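Local coordinates for BLUF domain-containing protein (Acinetobacter baumannii, PDB 6W72) that probably acts as a blue-light photoreceptor, sensing light through a flavin held in its BLUF domain, at residues A[39-44]-A[87-92]; A[101-106]-A[126-131]. All coordinates share one frame; numbering follows the deposited sequence.

Contact 1. Residues A[39-44]-A[87-92]; sequences CGVLYY and HSFQRW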
ATOM      1  N   CYS A  39      -8.631   1.672  -6.731  1.00 21.75           N
ATOM      2  CA  CYS A  39      -8.745   0.761  -5.585  1.00 22.68           C
ATOM      3  C   CYS A  39      -7.323   0.346  -5.190  1.00 20.89           C
ATOM      4  O   CYS A  39      -6.358   0.698  -5.898  1.00 22.30           O
ATOM      5  CB  CYS A  39      -9.662  -0.393  -5.949  1.00 24.69           C
ATOM      6  SG  CYS A  39      -8.934  -1.433  -7.233  1.00 33.80           S
ATOM      7  N   GLY A  40      -7.207  -0.428  -4.126  1.00 19.81           N
ATOM      8  CA  GLY A  40      -5.901  -0.904  -3.664  1.00 20.35           C
ATOM      9  C   GLY A  40      -5.845  -1.193  -2.196  1.00 19.63           C
ATOM     10  O   GLY A  40      -6.895  -1.376  -1.560  1.00 17.65           O
ATOM     11  N   VAL A  41      -4.617  -1.227  -1.678  1.00 17.92           N
ATOM     12  CA  VAL A  41      -4.352  -1.587  -0.269  1.00 17.71           C
ATOM     13  C   VAL A  41      -3.211  -0.715   0.246  1.00 17.46           C
ATOM     14  O   VAL A  41      -2.228  -0.463  -0.484  1.00 15.35           O
ATOM     15  CB  VAL A  41      -4.079  -3.098  -0.120  1.00 17.31           C
ATOM     16  CG1 VAL A  41      -2.894  -3.567  -0.949  1.00 17.72           C
ATOM     17  CG2 VAL A  41      -3.902  -3.492   1.336  1.00 18.36           C
ATOM     18  N   LEU A  42      -3.375  -0.269   1.484  1.00 16.10           N
ATOM     19  CA  LEU A  42      -2.370   0.437   2.287  1.00 15.25           C
ATOM     20  C   LEU A  42      -2.030  -0.441   3.487  1.00 14.39           C
ATOM     21  O   LEU A  42      -2.920  -0.729   4.341  1.00 15.21           O
ATOM     22  CB  LEU A  42      -2.920   1.791   2.713  1.00 15.61           C
ATOM     23  CG  LEU A  42      -1.935   2.621   3.545  1.00 15.69           C
ATOM     24  CD1 LEU A  42      -0.717   2.985   2.716  1.00 17.77           C
ATOM     25  CD2 LEU A  42      -2.555   3.873   4.104  1.00 18.28           C
ATOM     26  N   TYR A  43      -0.797  -0.889   3.525  1.00 15.38           N
ATOM     27  CA  TYR A  43      -0.203  -1.689   4.618  1.00 15.98           C
ATOM     28  C   TYR A  43       0.691  -0.766   5.431  1.00 16.26           C
ATOM     29  O   TYR A  43       1.496  -0.018   4.867  1.00 15.33           O
ATOM     30  CB  TYR A  43       0.609  -2.851   4.045  1.00 16.56           C
ATOM     31  CG  TYR A  43       1.387  -3.642   5.076  1.00 15.70           C
ATOM     32  CD1 TYR A  43       0.771  -4.556   5.902  1.00 17.43           C
ATOM     33  CD2 TYR A  43       2.749  -3.445   5.263  1.00 15.72           C
ATOM     34  CE1 TYR A  43       1.472  -5.275   6.868  1.00 18.26           C
ATOM     35  CE2 TYR A  43       3.474  -4.166   6.203  1.00 18.49           C
ATOM     36  CZ  TYR A  43       2.842  -5.093   7.010  1.00 17.52           C
ATOM     37  OH  TYR A  43       3.598  -5.802   7.908  1.00 17.62           O
ATOM     38  N   TYR A  44       0.518  -0.771   6.734  1.00 15.26           N
ATOM     39  CA  TYR A  44       1.326   0.039   7.669  1.00 15.74           C
ATOM     40  C   TYR A  44       1.854  -0.888   8.771  1.00 16.93           C
ATOM     41  O   TYR A  44       1.043  -1.579   9.411  1.00 16.14           O
ATOM     42  CB  TYR A  44       0.553   1.210   8.296  1.00 17.21           C
ATOM     43  CG  TYR A  44       1.435   1.949   9.268  1.00 14.99           C
ATOM     44  CD1 TYR A  44       2.400   2.825   8.811  1.00 14.03           C
ATOM     45  CD2 TYR A  44       1.469   1.600  10.604  1.00 14.09           C
ATOM     46  CE1 TYR A  44       3.311   3.402   9.660  1.00 14.94           C
ATOM     47  CE2 TYR A  44       2.330   2.223  11.486  1.00 14.48           C
ATOM     48  CZ  TYR A  44       3.257   3.144  11.019  1.00 15.44           C
ATOM     49  OH  TYR A  44       4.177   3.727  11.859  1.00 17.61           O
ATOM     50  N   HIS A  87      -8.453  -6.556 -11.604  1.00 39.64           N
ATOM     51  CA  HIS A  87      -8.333  -5.657 -10.423  1.00 44.27           C
ATOM     52  C   HIS A  87      -8.525  -6.446  -9.133  1.00 40.46           C
ATOM     53  O   HIS A  87      -9.693  -6.557  -8.685  1.00 45.87           O
ATOM     54  CB  HIS A  87      -9.386  -4.552 -10.412  1.00 48.86           C
ATOM     55  CG  HIS A  87      -9.118  -3.481 -11.401  1.00 52.93           C
ATOM     56  ND1 HIS A  87      -9.101  -2.155 -11.049  1.00 49.92           N
ATOM     57  CD2 HIS A  87      -8.868  -3.541 -12.726  1.00 55.01           C
ATOM     58  CE1 HIS A  87      -8.846  -1.429 -12.120  1.00 52.31           C
ATOM     59  NE2 HIS A  87      -8.692  -2.257 -13.160  1.00 57.77           N
ATOM     60  N   SER A  88      -7.439  -6.875  -8.495  1.00 31.18           N
ATOM     61  CA  SER A  88      -7.490  -7.783  -7.316  1.00 28.31           C
ATOM     62  C   SER A  88      -8.115  -7.091  -6.107  1.00 24.33           C
ATOM     63  O   SER A  88      -8.652  -7.809  -5.260  1.00 24.74           O
ATOM     64  CB  SER A  88      -6.124  -8.312  -6.940  1.00 31.55           C
ATOM     65  OG  SER A  88      -5.434  -8.757  -8.082  1.00 32.35           O
ATOM     66  N   PHE A  89      -7.974  -5.767  -5.980  1.00 22.05           N
ATOM     67  CA  PHE A  89      -8.386  -5.006  -4.771  1.00 22.02           C
ATOM     68  C   PHE A  89      -9.660  -4.204  -5.036  1.00 21.02           C
ATOM     69  O   PHE A  89      -9.940  -3.261  -4.265  1.00 17.92           O
ATOM     70  CB  PHE A  89      -7.240  -4.126  -4.277  1.00 20.48           C
ATOM     71  CG  PHE A  89      -6.128  -4.942  -3.678  1.00 19.30           C
ATOM     72  CD1 PHE A  89      -6.195  -5.353  -2.368  1.00 19.68           C
ATOM     73  CD2 PHE A  89      -5.043  -5.350  -4.443  1.00 21.05           C
ATOM     74  CE1 PHE A  89      -5.210  -6.162  -1.828  1.00 20.83           C
ATOM     75  CE2 PHE A  89      -4.055  -6.162  -3.903  1.00 20.51           C
ATOM     76  CZ  PHE A  89      -4.136  -6.546  -2.591  1.00 20.99           C
ATOM     77  N   GLN A  90     -10.469  -4.622  -6.028  1.00 22.12           N
ATOM     78  CA  GLN A  90     -11.699  -3.884  -6.432  1.00 27.33           C
ATOM     79  C   GLN A  90     -12.705  -3.781  -5.268  1.00 23.92           C
ATOM     80  O   GLN A  90     -13.527  -2.862  -5.287  1.00 25.17           O
ATOM     81  CB  GLN A  90     -12.351  -4.519  -7.667  1.00 33.29           C
ATOM     82  CG  GLN A  90     -12.936  -5.899  -7.413  1.00 39.03           C
ATOM     83  CD  GLN A  90     -13.284  -6.627  -8.695  1.00 51.82           C
ATOM     84  OE1 GLN A  90     -14.441  -6.972  -8.963  1.00 61.24           O
ATOM     85  NE2 GLN A  90     -12.273  -6.872  -9.511  1.00 57.01           N
ATOM     86  N   ARG A  91     -12.665  -4.653  -4.266  1.00 24.70           N
ATOM     87  CA  ARG A  91     -13.583  -4.545  -3.093  1.00 24.22           C
ATOM     88  C   ARG A  91     -13.373  -3.222  -2.336  1.00 21.93           C
ATOM     89  O   ARG A  91     -14.291  -2.795  -1.594  1.00 22.26           O
ATOM     90  CB  ARG A  91     -13.421  -5.781  -2.208  1.00 24.45           C
ATOM     91  CG  ARG A  91     -14.121  -7.009  -2.776  1.00 28.52           C
ATOM     92  CD  ARG A  91     -13.742  -8.309  -2.110  1.00 28.62           C
ATOM     93  NE  ARG A  91     -14.022  -8.321  -0.675  1.00 31.72           N
ATOM     94  CZ  ARG A  91     -13.378  -9.105   0.196  1.00 35.09           C
ATOM     95  NH1 ARG A  91     -12.403  -9.899  -0.218  1.00 36.58           N
ATOM     96  NH2 ARG A  91     -13.665  -9.064   1.486  1.00 34.61           N
ATOM     97  N   TRP A  92     -12.196  -2.614  -2.442  1.00 23.38           N
ATOM     98  CA  TRP A  92     -11.786  -1.502  -1.539  1.00 20.99           C
ATOM     99  C   TRP A  92     -11.283  -0.294  -2.316  1.00 21.77           C
ATOM    100  O   TRP A  92     -10.226  -0.407  -2.963  1.00 23.54           O
ATOM    101  CB  TRP A  92     -10.703  -1.972  -0.567  1.00 19.69           C
ATOM    102  CG  TRP A  92     -11.020  -3.179   0.246  1.00 18.73           C
ATOM    103  CD1 TRP A  92     -11.719  -3.223   1.412  1.00 18.39           C
ATOM    104  CD2 TRP A  92     -10.692  -4.531  -0.085  1.00 17.16           C
ATOM    105  NE1 TRP A  92     -11.780  -4.517   1.861  1.00 19.48           N
ATOM    106  CE2 TRP A  92     -11.182  -5.336   0.947  1.00 17.88           C
ATOM    107  CE3 TRP A  92      -9.955  -5.123  -1.114  1.00 17.60           C
ATOM    108  CZ2 TRP A  92     -10.999  -6.717   0.958  1.00 17.77           C
ATOM    109  CZ3 TRP A  92      -9.791  -6.487  -1.109  1.00 17.47           C
ATOM    110  CH2 TRP A  92     -10.309  -7.264  -0.086  1.00 17.78           C
TER

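Contact 2. Residues A[101-106]-A[126-131]; sequences TNIETF and KFFLNE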
ATOM      1  N   THR A 101       0.251 -12.208  12.407  1.00 18.31           N
ATOM      2  CA  THR A 101       1.127 -13.403  12.414  1.00 18.99           C
ATOM      3  C   THR A 101       1.210 -14.114  11.056  1.00 20.69           C
ATOM      4  O   THR A 101       2.263 -14.759  10.811  1.00 18.63           O
ATOM      5  CB  THR A 101       0.727 -14.387  13.518  1.00 22.33           C
ATOM      6  OG1 THR A 101      -0.631 -14.742  13.300  1.00 19.68           O
ATOM      7  CG2 THR A 101       0.899 -13.803  14.906  1.00 21.89           C
ATOM      8  N   ASN A 102       0.180 -14.054  10.210  1.00 19.44           N
ATOM      9  CA  ASN A 102       0.213 -14.676   8.864  1.00 20.12           C
ATOM     10  C   ASN A 102       1.228 -13.929   8.019  1.00 19.24           C
ATOM     11  O   ASN A 102       1.987 -14.581   7.285  1.00 18.19           O
ATOM     12  CB  ASN A 102      -1.157 -14.720   8.183  1.00 22.08           C
ATOM     13  CG  ASN A 102      -2.136 -15.652   8.870  1.00 26.50           C
ATOM     14  OD1 ASN A 102      -1.750 -16.677   9.443  1.00 28.76           O
ATOM     15  ND2 ASN A 102      -3.404 -15.295   8.814  1.00 27.95           N
ATOM     16  N   ILE A 103       1.244 -12.590   8.112  1.00 17.49           N
ATOM     17  CA  ILE A 103       2.182 -11.806   7.277  1.00 17.66           C
ATOM     18  C   ILE A 103       3.586 -12.066   7.819  1.00 17.20           C
ATOM     19  O   ILE A 103       4.537 -12.163   7.056  1.00 16.18           O
ATOM     20  CB  ILE A 103       1.784 -10.320   7.278  1.00 17.09           C
ATOM     21  CG1 ILE A 103       0.496 -10.127   6.477  1.00 18.00           C
ATOM     22  CG2 ILE A 103       2.937  -9.488   6.776  1.00 18.11           C
ATOM     23  CD1 ILE A 103      -0.181  -8.797   6.726  1.00 19.58           C
ATOM     24  N   GLU A 104       3.734 -12.185   9.133  1.00 16.95           N
ATOM     25  CA  GLU A 104       5.062 -12.436   9.740  1.00 15.32           C
ATOM     26  C   GLU A 104       5.550 -13.819   9.300  1.00 14.27           C
ATOM     27  O   GLU A 104       6.755 -13.928   8.943  1.00 15.68           O
ATOM     28  CB  GLU A 104       5.013 -12.392  11.251  1.00 17.49           C
ATOM     29  CG  GLU A 104       4.801 -11.020  11.812  1.00 18.99           C
ATOM     30  CD  GLU A 104       4.409 -11.019  13.277  1.00 21.45           C
ATOM     31  OE1 GLU A 104       4.226 -12.116  13.874  1.00 22.05           O
ATOM     32  OE2 GLU A 104       4.316  -9.939  13.812  1.00 23.91           O
ATOM     33  N   THR A 105       4.618 -14.745   9.133  1.00 15.23           N
ATOM     34  CA  THR A 105       4.931 -16.154   8.772  1.00 15.62           C
ATOM     35  C   THR A 105       5.417 -16.178   7.326  1.00 15.95           C
ATOM     36  O   THR A 105       6.504 -16.806   7.007  1.00 15.35           O
ATOM     37  CB  THR A 105       3.758 -17.055   9.108  1.00 18.06           C
ATOM     38  OG1 THR A 105       3.648 -17.054  10.545  1.00 17.94           O
ATOM     39  CG2 THR A 105       3.933 -18.444   8.538  1.00 17.86           C
ATOM     40  N   PHE A 106       4.697 -15.446   6.490  1.00 16.46           N
ATOM     41  CA  PHE A 106       5.073 -15.229   5.067  1.00 16.98           C
ATOM     42  C   PHE A 106       6.532 -14.767   4.979  1.00 17.05           C
ATOM     43  O   PHE A 106       7.283 -15.389   4.227  1.00 17.36           O
ATOM     44  CB  PHE A 106       4.117 -14.247   4.406  1.00 19.09           C
ATOM     45  CG  PHE A 106       4.733 -13.670   3.175  1.00 21.19           C
ATOM     46  CD1 PHE A 106       4.828 -14.443   2.024  1.00 22.76           C
ATOM     47  CD2 PHE A 106       5.230 -12.381   3.171  1.00 20.59           C
ATOM     48  CE1 PHE A 106       5.410 -13.921   0.882  1.00 24.63           C
ATOM     49  CE2 PHE A 106       5.842 -11.872   2.028  1.00 23.85           C
ATOM     50  CZ  PHE A 106       5.915 -12.641   0.888  1.00 24.19           C
ATOM     51  N   LYS A 126       4.613 -10.124  -5.269  1.00 19.63           N
ATOM     52  CA  LYS A 126       3.318 -10.706  -5.704  1.00 21.26           C
ATOM     53  C   LYS A 126       2.748 -11.575  -4.583  1.00 20.24           C
ATOM     54  O   LYS A 126       1.532 -11.427  -4.267  1.00 19.30           O
ATOM     55  CB  LYS A 126       3.487 -11.462  -7.026  1.00 24.43           C
ATOM     56  CG  LYS A 126       3.608 -10.547  -8.229  1.00 30.05           C
ATOM     57  CD  LYS A 126       3.603 -11.287  -9.544  1.00 35.14           C
ATOM     58  CE  LYS A 126       3.492 -10.372 -10.743  1.00 41.74           C
ATOM     59  NZ  LYS A 126       4.541  -9.323 -10.730  1.00 48.46           N
ATOM     60  N   PHE A 127       3.564 -12.410  -3.947  1.00 18.62           N
ATOM     61  CA  PHE A 127       3.102 -13.239  -2.797  1.00 20.35           C
ATOM     62  C   PHE A 127       2.686 -12.361  -1.625  1.00 20.90           C
ATOM     63  O   PHE A 127       1.705 -12.680  -0.947  1.00 20.09           O
ATOM     64  CB  PHE A 127       4.137 -14.251  -2.315  1.00 24.01           C
ATOM     65  CG  PHE A 127       4.411 -15.341  -3.316  1.00 27.28           C
ATOM     66  CD1 PHE A 127       3.416 -15.777  -4.174  1.00 33.61           C
ATOM     67  CD2 PHE A 127       5.692 -15.847  -3.467  1.00 31.16           C
ATOM     68  CE1 PHE A 127       3.688 -16.727  -5.151  1.00 34.60           C
ATOM     69  CE2 PHE A 127       5.952 -16.828  -4.409  1.00 33.75           C
ATOM     70  CZ  PHE A 127       4.955 -17.248  -5.262  1.00 35.35           C
ATOM     71  N   PHE A 128       3.384 -11.258  -1.424  1.00 18.71           N
ATOM     72  CA  PHE A 128       3.060 -10.323  -0.327  1.00 19.53           C
ATOM     73  C   PHE A 128       1.708  -9.669  -0.599  1.00 18.03           C
ATOM     74  O   PHE A 128       0.904  -9.638   0.344  1.00 17.81           O
ATOM     75  CB  PHE A 128       4.164  -9.302  -0.165  1.00 17.88           C
ATOM     76  CG  PHE A 128       3.848  -8.283   0.888  1.00 16.89           C
ATOM     77  CD1 PHE A 128       3.653  -8.652   2.206  1.00 17.38           C
ATOM     78  CD2 PHE A 128       3.759  -6.948   0.551  1.00 16.84           C
ATOM     79  CE1 PHE A 128       3.399  -7.714   3.184  1.00 18.12           C
ATOM     80  CE2 PHE A 128       3.550  -6.000   1.538  1.00 17.57           C
ATOM     81  CZ  PHE A 128       3.313  -6.387   2.838  1.00 16.71           C
ATOM     82  N   LEU A 129       1.445  -9.286  -1.854  1.00 18.72           N
ATOM     83  CA  LEU A 129       0.127  -8.715  -2.251  1.00 19.99           C
ATOM     84  C   LEU A 129      -0.992  -9.734  -1.998  1.00 21.21           C
ATOM     85  O   LEU A 129      -2.095  -9.333  -1.520  1.00 19.44           O
ATOM     86  CB  LEU A 129       0.153  -8.300  -3.713  1.00 21.56           C
ATOM     87  CG  LEU A 129       0.869  -6.994  -3.973  1.00 23.63           C
ATOM     88  CD1 LEU A 129       1.007  -6.783  -5.463  1.00 24.96           C
ATOM     89  CD2 LEU A 129       0.143  -5.820  -3.306  1.00 25.52           C
ATOM     90  N   ASN A 130      -0.759 -11.013  -2.272  1.00 21.29           N
ATOM     91  CA  ASN A 130      -1.705 -12.110  -1.935  0.50 22.75           C
ATOM     92  C   ASN A 130      -2.054 -12.059  -0.450  1.00 21.69           C
ATOM     93  O   ASN A 130      -3.220 -12.152  -0.100  1.00 21.67           O
ATOM     94  CB  ASN A 130      -1.123 -13.481  -2.267  0.50 23.59           C
ATOM     95  CG  ASN A 130      -1.121 -13.724  -3.754  0.50 24.36           C
ATOM     96  OD1 ASN A 130      -1.447 -12.827  -4.510  0.50 25.77           O
ATOM     97  ND2 ASN A 130      -0.741 -14.919  -4.178  0.50 30.88           N
ATOM     98  N   GLU A 131      -1.042 -11.945   0.409  1.00 20.92           N
ATOM     99  CA  GLU A 131      -1.286 -11.883   1.884  1.00 20.41           C
ATOM    100  C   GLU A 131      -2.151 -10.659   2.203  1.00 20.05           C
ATOM    101  O   GLU A 131      -3.074 -10.762   3.050  1.00 18.82           O
ATOM    102  CB  GLU A 131      -0.003 -11.842   2.706  1.00 22.05           C
ATOM    103  CG  GLU A 131       0.781 -13.136   2.666  1.00 23.69           C
ATOM    104  CD  GLU A 131       0.150 -14.322   3.376  1.00 25.31           C
ATOM    105  OE1 GLU A 131       0.480 -15.415   2.960  1.00 29.60           O
ATOM    106  OE2 GLU A 131      -0.659 -14.160   4.327  1.00 27.92           O
TER
HETATM  107  O   HOH W   1       1.621 -16.737   5.939  1.00 27.48           O

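Contact 1. Residues A[39-44]-A[87-92]
Trp92 O takes the amide hydrogen of Gly40 across this contact: Gly40 N stands 3.2 Å from Trp92 O, and the N-H...O angle is 153°. Cys39 closes in on the same carbonyl, with its CB 3.0 Å from Trp92 O. Its sulfur lies between its own backbone N and carbonyl carbon (chi1 67°), which directs it at the turn around Phe89 and Gln90. There Cys39 SG is 3.7 Å from Gln90 N and meets the edge of the His87 ring, with ND1 the nearest atom at 3.9 Å.

Gly40 offers bare backbone to Phe89, whose CB rests 3.5 Å from Gly40 CA. Beyond it, Val41 covers one face of the Phe89 ring in a CH-pi contact, its CG1 3.8 Å from the ring centroid and displaced toward the rim.

The 87-92 loop, two overlapping type I turns, packs on the start of strand 39-45 just before the chain enters 95-98, that strand's parallel neighbour. Gln90 NE2 braces the first turn by donating to His87 O over 2.7 Å. Phe89 and Trp92 also touch Leu133 of helix 122-134, and Gly40 is about 7 Å from the FMN. One main-chain bond thus joins loop to strand, while the Glu54 carboxylate holds the first turn by the N-H groups of Ser88 and Phe89; the other contacts are close packing of Cys39 on loop backbone and of Val41 and Gly40 on Phe89.

Contact 2. Residues A[101-106]-A[126-131]
Helices 101-110 and 122-134 run nearly antiparallel here, their short segments inclined at 166° with axes 10.4 Å apart at closest approach. Phe106 makes the largest contribution. With CG anti to the backbone N (chi1 160°), its ring reaches across to the opposing helix and brings its outer atoms CE1, CZ and CE2 against the backbone where Phe127 joins Phe128 and against the CB atoms of both. Phe106 CE1 is 3.5 Å from Phe127 CB, CZ is 3.7 Å from Phe128 N, and CE2 is 3.8 Å from Phe128 CB. The side chain crosses those of both phenylalanines at about a right angle.

Nearer its root, Phe106 meets the aliphatic part of Glu131, whose CG lies 3.9 Å from Phe106 CB. A bend at chi2 (-69°) turns the glutamate chain, and its carboxylate stays beside Asn102 and Phe106, with OE2 next to Asn102 CB. A water bridges the two helices at this more exposed side: it donates to Asn102 O at 2.6 Å and, weakly, to Glu131 OE1.

On the buried side, the CG2 branch of Ile103 approaches the edge of the Phe128 ring, 4.0 Å from CE1, and its CG1 branch slides past Glu131 CB. The Phe128 ring also meets Phe50 of the sheet edge-to-face, and Leu120 and Pro117 from the connecting loop pack against it. No direct hydrogen bond joins the two segments. This is an antiparallel helix pair in which Ile103 and Phe128 are buried toward the sheet, while the outer side combines Phe106 and Phe127 with the polar Asn102 and Glu131, consistent with the C-terminal helical extension that packs on the BLUF-domain sheet.

How the contacts relate
The contacts follow one another in sequence, both segments of contact 1 preceding those of contact 2, yet the two meet in space, their centres 15 Å apart. Tyr43 of strand 39-45 makes much of the connection: its CD2 lies 3.9 Å from Phe128 CZ, where the rings meet edge-to-face, and its CE1 lies 3.9 Å from Ile103 CD1. Phe89 adds a second junction, with CZ 3.6 Å from Leu129 O. The flavin lies on the other side of the strand: the side chain of Leu42 points opposite to those of Val41 and Tyr43 and touches the FMN, whereas the side chain of Phe128 is about 13 Å from it. Strand 39-45 thus lies between the flavin and the two C-terminal helices.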